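Local coordinates for DUF3845 domain-containing protein (Bacteroides thetaiotaomicron VPI-5482, PDB 3GF6) that is of unknown function, an all-beta bacterial lipoprotein whose sequence family groups with the C1q and TNF clan, at residues A[34-39]-A[64-69]; A[109-114]-A[182-187]; A[122-127]-A[168-173]; A[136-141]-A[188-193]. All coordinates share one frame; numbering follows the deposited sequence. Where two conformers were deposited one is given.

In the fold
Two antiparallel sheets make up the body of this all-beta protein, and the four contacts sample its centre and its ends. Contact 4 is the buried one: two strands of one sheet, the centre of the contact about 5 Å from the centre of the chain, joined by a regular ladder and packed with apolar side chains. Contacts 1, 2 and 3 belong to the other sheet, are partly buried, and mix strand pairing with bulges, amides, waters or a stacked guanidinium. Contacts 2 and 3 hold the same two strands, 112-123 and 171-183, at sites whose centres lie 35 Å apart. Contact 2 also touches contact 4, where V114 meets L138 and L188 from the facing sheet.

Contact 1 of 4, residues A[34-39]-A[64-69]; sequences SFNEED and KNQQKD
F35 forms a classic beta bulge with Q66 and Q67: these two residues, at the start of the short strand 67-68, both face F35 at the end of strand 29-35. The backbone of F35 is bonded both ways to Q67: F35 N donates to Q67 O and Q67 N to F35 O, the latter at 2.9 Å. Beside this pair the F35 ring lies over the Q67 side chain, with Q67 CB 3.8 Å from the ring centroid and 11° off its normal, a CH-pi contact over the centre of one face. CG of F35 sits between the backbone N and the carbonyl carbon (chi1 60°), a position from which the ring can come back over Q67 CB.

A chain of polar groups links S34, N65, N36 and Q66. In the S34 conformer described, N65 ND2 donates to S34 OG at 2.9 Å, with the hydroxyl close to the amide plane, while N65 OD1 receives N36 ND2 at 2.9 Å from above its carbonyl plane. The two amide planes stand 85° apart. N36 OD1 in turn accepts Q66 N at 3.1 Å, so this one side chain grips both a neighbouring amide and the bulge backbone. An alanine at N36 would probably leave Q66 N and N65 OD1 without these mates and the N65 amide freer to turn.

Further out, strand 203-219 backs the site: N36 ND2 also donates to S213 O, and S34 and N65 pack on F215. Two waters bridge the segments, one of them accepting from E37 N and donating to Q67 OE1 at 3.1 Å.

Contact 2 of 4, residues A[109-114]-A[182-187]; sequences TAKYAV and DLSFSQ
The rings of Y112 and F185 lie in an offset stack beside a G1 beta bulge, where D182 and L183 together face Y112 at the end of the strand pair 112-123 and 171-183. Their planes are inclined by only 19° and their centroids are 4.3 Å apart. F185 CZ sits over one face of the tyrosine ring, displaced toward its rim, and the closest atoms are Y112 CD2 and F185 CE2 at 3.4 Å. Although the planes are nearly parallel, the two side chains cross at about a right angle. F185 lies beyond the paired residues, and its CG stands between its own backbone N and carbonyl carbon (chi1 57°), a position from which the ring comes back to Y112. At the far end of the tyrosine, OH is hydrogen-bonded to S105 OG.

L183 shares a sheet face with Y112, CB to CB, and its CD1 branch reaches V114 CG2 at 4.1 Å, the two side chains again crossing nearly perpendicularly. The backbones are hydrogen-bonded in both directions, Y112 N to L183 O and L183 N to Y112 O. The positive phi of D182 (58°) fits the first position of such a bulge, and D182 N turns to Q220 OE1.

On the solvent side the contact becomes polar. In one of its two conformers K111, bent at chi2, passes S184 with CE 3.6 Å from S184 OG. Water joins the segments here: one molecule accepts from F185 N and lies within hydrogen-bonding distance of A110 O, and another accepts from S184 OG at 2.8 Å and, in that same conformer, from K111 NZ.

Contact 3 of 4, residues A[122-127]-A[168-173]; sequences LLVSGD and FRRTCT
L122 and C172 form a hydrogen-bonded pair at one end of the antiparallel ladder between strands 112-123 and 171-183, each donating its N to the other's O. The ladder runs one bond further, where V124 N meets R170 O at 2.9 Å, nearly straight on to the carbonyl.

Apolar contacts lie on the two faces of the sheet. CB of L122 meets CB of C172 on the face turned to I131 of strand 129-139, whereas L123 CG touches T171 CG2 at 3.8 Å on the other. V124 CG2 rests against R170 CB at 3.7 Å, the two side chains crossing at about a right angle.

The third kind is stacking. R170 is extended from CG to NE, and its guanidinium is sandwiched: D127 CB lies 3.2 Å from NH2 over one face, and the F168 ring lies over the opposite one. An alanine here would remove the guanidinium and would probably open a gap between D127 CB and the F168 ring.

D127 OD2 remains 5.0 Å from R170 NH2, so the guanidinium is held here by stacking and packing, with any attraction between the opposite charges acting at longer range.

Contact 4 of 4, residues A[136-141]-A[188-193]; sequences AQLASL and LYFNLF
L138 and F190 face each other across two antiparallel strands, 129-139 and 187-198, whose side chains alternate between the two faces of their sheet. Four backbone bonds tie them. Q137 and N191 form one hydrogen-bonded pair, with Q137 N donating to N191 O at 2.9 Å and N191 N returning to Q137 O. A139 and Y189 form the next, and there Y189 N reaches A139 O at 2.8 Å. CA-H...O contacts fill in between, such as L138 CA to Y189 O at 3.2 Å.

Apolar packing gathers on the face that carries A136, L138, F190 and L192. CG of L138 stands anti to the backbone N (chi1 -175°), and the CD1 branch beyond it meets F190 CB at 3.8 Å and L188 CG at 4.0 Å, crossing both neighbours obliquely. A136 CB and L192 CD2 are tightly packed, at 3.5 Å. This face is turned to the second sheet in the manner of a beta-sandwich: V114, L116 and L118 of strand 112-123 come against L138, F190 and the A136-L192 pair.

On the face of Q137, A139 and Y189, the Y189 ring turns its edge to two carbonyl oxygens in its plane: A139 O lies 3.5 Å from Y189 CD1 and S140 O 3.6 Å from Y189 CE1. Past the end of the strand, L141 C also approaches Y189 CD1. At the opposite end of the contact, the F193 ring lies near Q137 NE2 and meets F142 edge-to-face.

Contact 1 of 4, residues A[34-39]-A[64-69]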
# COMPACT_ATOMS: atom_id res chain seq x y z
N SER A 34 -10.00 -10.46 -1.68
CA SER A 34 -9.30 -10.57 -2.95
C SER A 34 -8.07 -11.46 -2.78
O SER A 34 -7.47 -11.51 -1.71
CB SER A 34 -8.90 -9.19 -3.50
OG SER A 34 -7.95 -8.54 -2.66
N PHE A 35 -7.68 -12.12 -3.86
CA PHE A 35 -6.56 -13.03 -3.86
C PHE A 35 -6.05 -13.22 -5.29
O PHE A 35 -6.49 -12.54 -6.23
CB PHE A 35 -6.93 -14.36 -3.19
CG PHE A 35 -8.05 -15.09 -3.85
CD1 PHE A 35 -9.37 -14.77 -3.56
CD2 PHE A 35 -7.79 -16.12 -4.75
CE1 PHE A 35 -10.43 -15.47 -4.19
CE2 PHE A 35 -8.84 -16.82 -5.37
CZ PHE A 35 -10.16 -16.49 -5.07
N ASN A 36 -5.11 -14.15 -5.45
CA ASN A 36 -4.46 -14.34 -6.74
C ASN A 36 -4.23 -15.82 -7.02
O ASN A 36 -4.06 -16.61 -6.09
CB ASN A 36 -3.10 -13.64 -6.75
CG ASN A 36 -3.19 -12.12 -6.61
OD1 ASN A 36 -3.43 -11.37 -7.59
ND2 ASN A 36 -2.92 -11.65 -5.41
N GLU A 37 -4.20 -16.16 -8.30
CA GLU A 37 -3.90 -17.51 -8.77
C GLU A 37 -2.53 -17.60 -9.41
O GLU A 37 -2.01 -18.68 -9.62
CB GLU A 37 -4.95 -18.00 -9.76
CG GLU A 37 -6.36 -18.15 -9.13
CD GLU A 37 -7.42 -18.56 -10.14
OE1 GLU A 37 -7.04 -19.05 -11.22
OE2 GLU A 37 -8.61 -18.37 -9.87
N GLU A 38 -1.96 -16.45 -9.73
CA GLU A 38 -0.61 -16.40 -10.26
C GLU A 38 -0.00 -15.04 -9.93
O GLU A 38 -0.70 -14.09 -9.52
CB GLU A 38 -0.63 -16.60 -11.77
CG GLU A 38 -1.35 -15.57 -12.52
CD GLU A 38 -1.46 -15.89 -14.03
OE1 GLU A 38 -0.94 -16.93 -14.45
OE2 GLU A 38 -2.06 -15.09 -14.77
N ASP A 39 1.31 -14.97 -10.09
CA ASP A 39 2.01 -13.70 -9.89
C ASP A 39 1.63 -12.74 -11.02
O ASP A 39 1.32 -13.14 -12.15
CB ASP A 39 3.53 -13.85 -10.02
CG ASP A 39 4.16 -14.81 -9.03
OD1 ASP A 39 3.57 -15.25 -8.03
OD2 ASP A 39 5.33 -15.14 -9.30
N LYS A 64 -3.78 -4.05 -5.18
CA LYS A 64 -4.93 -4.82 -5.61
C LYS A 64 -4.53 -6.28 -5.87
O LYS A 64 -3.37 -6.55 -6.15
CB LYS A 64 -5.53 -4.23 -6.90
CG LYS A 64 -6.01 -2.80 -6.74
CD LYS A 64 -6.68 -2.25 -8.01
CE LYS A 64 -6.99 -0.78 -7.78
NZ LYS A 64 -7.68 -0.15 -8.91
N ASN A 65 -5.52 -7.18 -5.81
CA ASN A 65 -5.36 -8.59 -6.16
C ASN A 65 -6.39 -8.93 -7.24
O ASN A 65 -7.49 -8.39 -7.20
CB ASN A 65 -5.49 -9.51 -4.95
CG ASN A 65 -4.51 -9.15 -3.84
OD1 ASN A 65 -3.32 -9.16 -4.06
ND2 ASN A 65 -5.02 -8.82 -2.63
N GLN A 66 -6.03 -9.83 -8.17
CA GLN A 66 -6.80 -9.97 -9.42
C GLN A 66 -8.14 -10.70 -9.27
O GLN A 66 -9.03 -10.48 -10.09
CB GLN A 66 -5.99 -10.61 -10.53
CG GLN A 66 -4.79 -9.76 -11.02
CD GLN A 66 -4.30 -10.19 -12.39
OE1 GLN A 66 -3.36 -10.99 -12.51
NE2 GLN A 66 -4.94 -9.68 -13.42
N GLN A 67 -8.25 -11.62 -8.31
CA GLN A 67 -9.49 -12.39 -8.08
C GLN A 67 -10.29 -11.84 -6.94
O GLN A 67 -9.72 -11.46 -5.89
CB GLN A 67 -9.18 -13.87 -7.76
CG GLN A 67 -8.25 -14.58 -8.73
CD GLN A 67 -8.66 -14.47 -10.15
OE1 GLN A 67 -7.83 -14.20 -11.04
NE2 GLN A 67 -9.94 -14.69 -10.40
N LYS A 68 -11.62 -11.84 -7.10
CA LYS A 68 -12.56 -11.46 -6.04
C LYS A 68 -13.22 -12.74 -5.61
O LYS A 68 -13.61 -13.56 -6.45
CB LYS A 68 -13.65 -10.52 -6.55
CG LYS A 68 -14.53 -9.92 -5.46
CD LYS A 68 -15.73 -9.20 -6.00
CE LYS A 68 -16.80 -10.14 -6.62
NZ LYS A 68 -18.15 -9.48 -6.73
N ASP A 69 -13.38 -12.90 -4.30
CA ASP A 69 -14.27 -13.94 -3.79
C ASP A 69 -15.67 -13.66 -4.37
O ASP A 69 -16.20 -12.58 -4.22
CB ASP A 69 -14.25 -13.95 -2.27
CG ASP A 69 -15.06 -15.07 -1.64
OD1 ASP A 69 -16.29 -15.06 -1.78
OD2 ASP A 69 -14.48 -15.96 -0.94
O HOH W 1 -4.76 -14.24 -10.50
O HOH W 2 -1.67 -12.31 -14.17

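Contact 2 of 4, residues A[109-114]-A[182-187]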
# COMPACT_ATOMS: atom_id res chain seq x y z
N THR A 109 -21.23 1.84 13.38
CA THR A 109 -21.14 0.90 14.50
C THR A 109 -20.37 -0.39 14.14
O THR A 109 -20.01 -1.15 15.03
CB THR A 109 -22.55 0.55 15.05
OG1 THR A 109 -23.28 -0.20 14.08
CG2 THR A 109 -23.32 1.83 15.38
N ALA A 110 -20.06 -0.61 12.87
CA ALA A 110 -19.32 -1.81 12.50
C ALA A 110 -17.92 -1.83 13.12
O ALA A 110 -17.26 -0.79 13.25
CB ALA A 110 -19.26 -1.97 10.96
N LYS A 111 -17.51 -3.02 13.58
CA LYS A 111 -16.14 -3.28 14.00
C LYS A 111 -15.54 -4.26 13.00
O LYS A 111 -16.20 -5.25 12.62
CB LYS A 111 -16.10 -3.89 15.41
CG LYS A 111 -16.48 -2.91 16.54
CD LYS A 111 -15.47 -1.75 16.63
CE LYS A 111 -15.78 -0.77 17.78
NZ LYS A 111 -17.08 -0.03 17.65
N TYR A 112 -14.31 -4.01 12.59
CA TYR A 112 -13.71 -4.73 11.48
C TYR A 112 -12.43 -5.45 11.86
O TYR A 112 -11.67 -4.99 12.72
CB TYR A 112 -13.40 -3.77 10.34
CG TYR A 112 -14.58 -3.17 9.63
CD1 TYR A 112 -15.28 -3.90 8.68
CD2 TYR A 112 -15.00 -1.85 9.90
CE1 TYR A 112 -16.37 -3.34 7.98
CE2 TYR A 112 -16.06 -1.27 9.22
CZ TYR A 112 -16.76 -2.03 8.25
OH TYR A 112 -17.83 -1.50 7.57
N ALA A 113 -12.18 -6.59 11.19
CA ALA A 113 -10.92 -7.31 11.31
C ALA A 113 -10.37 -7.50 9.91
O ALA A 113 -11.14 -7.71 8.97
CB ALA A 113 -11.14 -8.68 11.99
N VAL A 114 -9.05 -7.43 9.78
CA VAL A 114 -8.36 -7.55 8.51
C VAL A 114 -7.33 -8.68 8.60
O VAL A 114 -6.59 -8.79 9.58
CB VAL A 114 -7.64 -6.20 8.11
CG1 VAL A 114 -6.70 -6.37 6.91
CG2 VAL A 114 -8.68 -5.12 7.78
N ASP A 182 -10.99 -5.40 15.78
CA ASP A 182 -11.56 -4.27 16.52
C ASP A 182 -11.23 -2.92 15.87
O ASP A 182 -10.99 -1.92 16.56
CB ASP A 182 -11.06 -4.24 17.98
CG ASP A 182 -11.34 -5.52 18.74
OD1 ASP A 182 -12.36 -6.23 18.43
OD2 ASP A 182 -10.54 -5.79 19.68
N LEU A 183 -11.24 -2.89 14.53
CA LEU A 183 -10.93 -1.66 13.83
C LEU A 183 -12.21 -0.90 13.45
O LEU A 183 -13.22 -1.52 13.12
CB LEU A 183 -10.14 -1.98 12.58
CG LEU A 183 -8.86 -2.80 12.76
CD1 LEU A 183 -8.27 -3.11 11.36
CD2 LEU A 183 -7.87 -2.05 13.69
N SER A 184 -12.13 0.43 13.53
CA SER A 184 -13.22 1.34 13.14
C SER A 184 -12.73 2.24 12.01
O SER A 184 -11.62 2.78 12.05
CB SER A 184 -13.68 2.21 14.31
OG SER A 184 -14.25 1.44 15.36
N PHE A 185 -13.54 2.39 10.98
CA PHE A 185 -13.24 3.34 9.92
C PHE A 185 -14.43 3.72 9.07
O PHE A 185 -15.35 2.91 8.90
CB PHE A 185 -12.14 2.82 8.99
CG PHE A 185 -12.46 1.48 8.35
CD1 PHE A 185 -13.24 1.39 7.19
CD2 PHE A 185 -11.92 0.31 8.88
CE1 PHE A 185 -13.51 0.18 6.62
CE2 PHE A 185 -12.20 -0.91 8.30
CZ PHE A 185 -12.98 -0.98 7.16
N SER A 186 -14.33 4.90 8.45
CA SER A 186 -15.22 5.31 7.37
C SER A 186 -14.76 4.70 6.08
O SER A 186 -15.53 4.12 5.34
CB SER A 186 -15.32 6.85 7.26
OG SER A 186 -15.91 7.24 6.04
N GLN A 187 -13.47 4.89 5.81
CA GLN A 187 -12.83 4.40 4.61
C GLN A 187 -11.51 3.76 5.00
O GLN A 187 -10.84 4.26 5.89
CB GLN A 187 -12.59 5.55 3.61
CG GLN A 187 -13.87 6.26 3.20
CD GLN A 187 -13.59 7.46 2.32
OE1 GLN A 187 -13.78 7.39 1.11
NE2 GLN A 187 -13.19 8.59 2.93
O HOH W 3 -16.32 1.21 11.71
O HOH W 4 -16.97 0.77 15.23

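Contact 3 of 4, residues A[122-127]-A[168-173]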
# COMPACT_ATOMS: atom_id res chain seq x y z
N LEU A 122 9.57 -4.74 -5.39
CA LEU A 122 9.74 -3.48 -6.10
C LEU A 122 11.12 -3.47 -6.74
O LEU A 122 12.11 -3.75 -6.08
CB LEU A 122 9.62 -2.30 -5.12
CG LEU A 122 9.81 -0.88 -5.68
CD1 LEU A 122 8.74 -0.48 -6.69
CD2 LEU A 122 9.86 0.10 -4.50
N LEU A 123 11.16 -3.16 -8.03
CA LEU A 123 12.41 -2.98 -8.78
C LEU A 123 12.44 -1.71 -9.60
O LEU A 123 11.60 -1.54 -10.51
CB LEU A 123 12.65 -4.15 -9.77
CG LEU A 123 12.53 -5.57 -9.25
CD1 LEU A 123 11.06 -6.02 -9.32
CD2 LEU A 123 13.49 -6.56 -10.03
N VAL A 124 13.44 -0.85 -9.35
CA VAL A 124 13.81 0.19 -10.33
C VAL A 124 14.59 -0.40 -11.48
O VAL A 124 15.21 -1.47 -11.33
CB VAL A 124 14.69 1.34 -9.73
CG1 VAL A 124 14.20 1.73 -8.40
CG2 VAL A 124 16.16 0.93 -9.65
N SER A 125 14.57 0.27 -12.63
CA SER A 125 15.27 -0.26 -13.81
C SER A 125 16.62 0.39 -13.90
O SER A 125 16.76 1.58 -13.59
CB SER A 125 14.47 -0.02 -15.11
OG SER A 125 13.25 -0.75 -15.06
N GLY A 126 17.61 -0.39 -14.33
CA GLY A 126 18.95 0.14 -14.59
C GLY A 126 19.65 0.55 -13.30
O GLY A 126 19.29 0.07 -12.21
N ASP A 127 20.65 1.43 -13.42
CA ASP A 127 21.56 1.76 -12.30
C ASP A 127 21.68 3.24 -11.93
O ASP A 127 22.58 3.62 -11.19
CB ASP A 127 22.95 1.22 -12.60
CG ASP A 127 23.49 1.74 -13.89
OD1 ASP A 127 23.19 2.91 -14.23
OD2 ASP A 127 24.21 0.99 -14.58
N PHE A 168 22.40 -2.03 -3.81
CA PHE A 168 22.23 -0.66 -4.27
C PHE A 168 20.85 -0.07 -3.96
O PHE A 168 20.56 1.04 -4.34
CB PHE A 168 22.48 -0.58 -5.79
CG PHE A 168 23.87 -0.96 -6.20
CD1 PHE A 168 24.85 -0.00 -6.26
CD2 PHE A 168 24.19 -2.27 -6.54
CE1 PHE A 168 26.15 -0.33 -6.63
CE2 PHE A 168 25.48 -2.61 -6.91
CZ PHE A 168 26.46 -1.62 -6.95
N ARG A 169 20.02 -0.77 -3.21
CA ARG A 169 18.62 -0.32 -3.01
C ARG A 169 17.90 -0.03 -4.33
O ARG A 169 17.09 0.91 -4.45
CB ARG A 169 18.58 0.90 -2.07
CG ARG A 169 18.97 0.53 -0.64
CD ARG A 169 19.00 1.76 0.24
NE ARG A 169 17.68 2.36 0.37
CZ ARG A 169 16.88 2.31 1.44
NH1 ARG A 169 17.21 1.63 2.54
NH2 ARG A 169 15.72 2.98 1.41
N ARG A 170 18.18 -0.88 -5.32
CA ARG A 170 17.39 -0.91 -6.56
C ARG A 170 16.16 -1.79 -6.43
O ARG A 170 15.25 -1.67 -7.24
CB ARG A 170 18.24 -1.40 -7.73
CG ARG A 170 19.30 -0.38 -8.19
CD ARG A 170 20.39 -1.05 -8.99
NE ARG A 170 21.56 -0.18 -9.12
CZ ARG A 170 22.75 -0.59 -9.55
NH1 ARG A 170 22.96 -1.86 -9.89
NH2 ARG A 170 23.77 0.28 -9.63
N THR A 171 16.17 -2.72 -5.47
CA THR A 171 15.07 -3.65 -5.26
C THR A 171 14.71 -3.78 -3.80
O THR A 171 15.55 -3.58 -2.91
CB THR A 171 15.36 -5.08 -5.82
OG1 THR A 171 16.41 -5.70 -5.07
CG2 THR A 171 15.77 -5.02 -7.26
N CYS A 172 13.44 -4.05 -3.55
CA CYS A 172 12.96 -4.36 -2.23
C CYS A 172 12.00 -5.53 -2.36
O CYS A 172 10.95 -5.40 -3.04
CB CYS A 172 12.26 -3.15 -1.59
SG CYS A 172 11.71 -3.45 0.11
N THR A 173 12.36 -6.64 -1.70
CA THR A 173 11.62 -7.92 -1.77
C THR A 173 10.94 -8.10 -0.44
O THR A 173 11.61 -8.08 0.61
CB THR A 173 12.60 -9.07 -2.06
OG1 THR A 173 13.34 -8.76 -3.24
CG2 THR A 173 11.89 -10.41 -2.22

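Contact 4 of 4, residues A[136-141]-A[188-193]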
# COMPACT_ATOMS: atom_id res chain seq x y z
N ALA A 136 4.57 0.14 3.23
CA ALA A 136 3.20 -0.36 3.06
C ALA A 136 2.37 0.13 4.23
O ALA A 136 2.84 0.15 5.38
CB ALA A 136 3.15 -1.91 2.95
N GLN A 137 1.16 0.59 3.94
CA GLN A 137 0.30 1.12 4.98
C GLN A 137 -1.17 0.79 4.82
O GLN A 137 -1.75 0.94 3.75
CB GLN A 137 0.48 2.64 5.04
CG GLN A 137 -0.28 3.29 6.15
CD GLN A 137 0.33 4.62 6.51
OE1 GLN A 137 1.24 4.67 7.31
NE2 GLN A 137 -0.16 5.71 5.90
N LEU A 138 -1.73 0.30 5.92
CA LEU A 138 -3.18 0.11 6.09
C LEU A 138 -3.61 1.13 7.12
O LEU A 138 -3.05 1.17 8.20
CB LEU A 138 -3.45 -1.29 6.60
CG LEU A 138 -4.88 -1.73 6.73
CD1 LEU A 138 -5.42 -1.90 5.26
CD2 LEU A 138 -4.99 -3.03 7.63
N ALA A 139 -4.63 1.92 6.78
CA ALA A 139 -5.03 3.09 7.55
C ALA A 139 -6.44 3.53 7.21
O ALA A 139 -6.94 3.23 6.12
CB ALA A 139 -4.04 4.25 7.30
N SER A 140 -7.07 4.25 8.12
CA SER A 140 -8.37 4.89 7.85
C SER A 140 -8.24 6.32 7.29
O SER A 140 -9.23 6.97 7.13
CB SER A 140 -9.23 4.85 9.11
OG SER A 140 -8.70 5.75 10.06
N LEU A 141 -7.00 6.80 7.06
CA LEU A 141 -6.69 8.06 6.37
C LEU A 141 -5.68 7.77 5.25
O LEU A 141 -4.96 6.78 5.33
CB LEU A 141 -6.08 9.07 7.33
CG LEU A 141 -7.00 9.47 8.50
CD1 LEU A 141 -6.24 10.33 9.49
CD2 LEU A 141 -8.27 10.19 7.96
N LEU A 188 -11.17 2.64 4.35
CA LEU A 188 -9.94 1.89 4.58
C LEU A 188 -9.02 2.00 3.35
O LEU A 188 -9.43 1.71 2.21
CB LEU A 188 -10.28 0.42 4.86
CG LEU A 188 -9.16 -0.50 5.35
CD1 LEU A 188 -8.69 -0.09 6.74
CD2 LEU A 188 -9.66 -1.98 5.32
N TYR A 189 -7.76 2.35 3.62
CA TYR A 189 -6.74 2.55 2.59
C TYR A 189 -5.64 1.50 2.73
O TYR A 189 -5.23 1.20 3.85
CB TYR A 189 -6.13 3.95 2.68
CG TYR A 189 -7.17 5.06 2.57
CD1 TYR A 189 -7.87 5.52 3.69
CD2 TYR A 189 -7.49 5.61 1.34
CE1 TYR A 189 -8.84 6.51 3.58
CE2 TYR A 189 -8.47 6.63 1.23
CZ TYR A 189 -9.15 7.06 2.34
OH TYR A 189 -10.10 8.06 2.24
N PHE A 190 -5.19 0.97 1.59
CA PHE A 190 -4.05 0.00 1.55
C PHE A 190 -3.18 0.34 0.36
O PHE A 190 -3.63 0.25 -0.79
CB PHE A 190 -4.57 -1.43 1.55
CG PHE A 190 -3.52 -2.49 1.66
CD1 PHE A 190 -2.45 -2.39 2.58
CD2 PHE A 190 -3.64 -3.66 0.90
CE1 PHE A 190 -1.48 -3.42 2.67
CE2 PHE A 190 -2.68 -4.67 0.98
CZ PHE A 190 -1.60 -4.54 1.87
N ASN A 191 -1.98 0.85 0.66
CA ASN A 191 -1.10 1.42 -0.35
C ASN A 191 0.37 1.19 -0.04
O ASN A 191 0.74 0.88 1.10
CB ASN A 191 -1.27 2.94 -0.49
CG ASN A 191 -2.67 3.35 -0.86
OD1 ASN A 191 -3.02 3.58 -2.05
ND2 ASN A 191 -3.51 3.46 0.16
N LEU A 192 1.19 1.33 -1.07
CA LEU A 192 2.62 1.59 -0.92
C LEU A 192 2.89 3.06 -1.23
O LEU A 192 2.32 3.64 -2.18
CB LEU A 192 3.48 0.75 -1.87
CG LEU A 192 3.43 -0.77 -1.75
CD1 LEU A 192 4.37 -1.42 -2.80
CD2 LEU A 192 3.82 -1.21 -0.38
N PHE A 193 3.75 3.67 -0.43
CA PHE A 193 4.25 5.02 -0.66
C PHE A 193 5.76 4.94 -0.90
O PHE A 193 6.47 4.28 -0.11
CB PHE A 193 3.88 5.92 0.54
CG PHE A 193 2.40 6.17 0.67
CD1 PHE A 193 1.76 7.12 -0.10
CD2 PHE A 193 1.66 5.49 1.59
CE1 PHE A 193 0.42 7.30 -0.03
CE2 PHE A 193 0.31 5.69 1.70
CZ PHE A 193 -0.32 6.64 0.92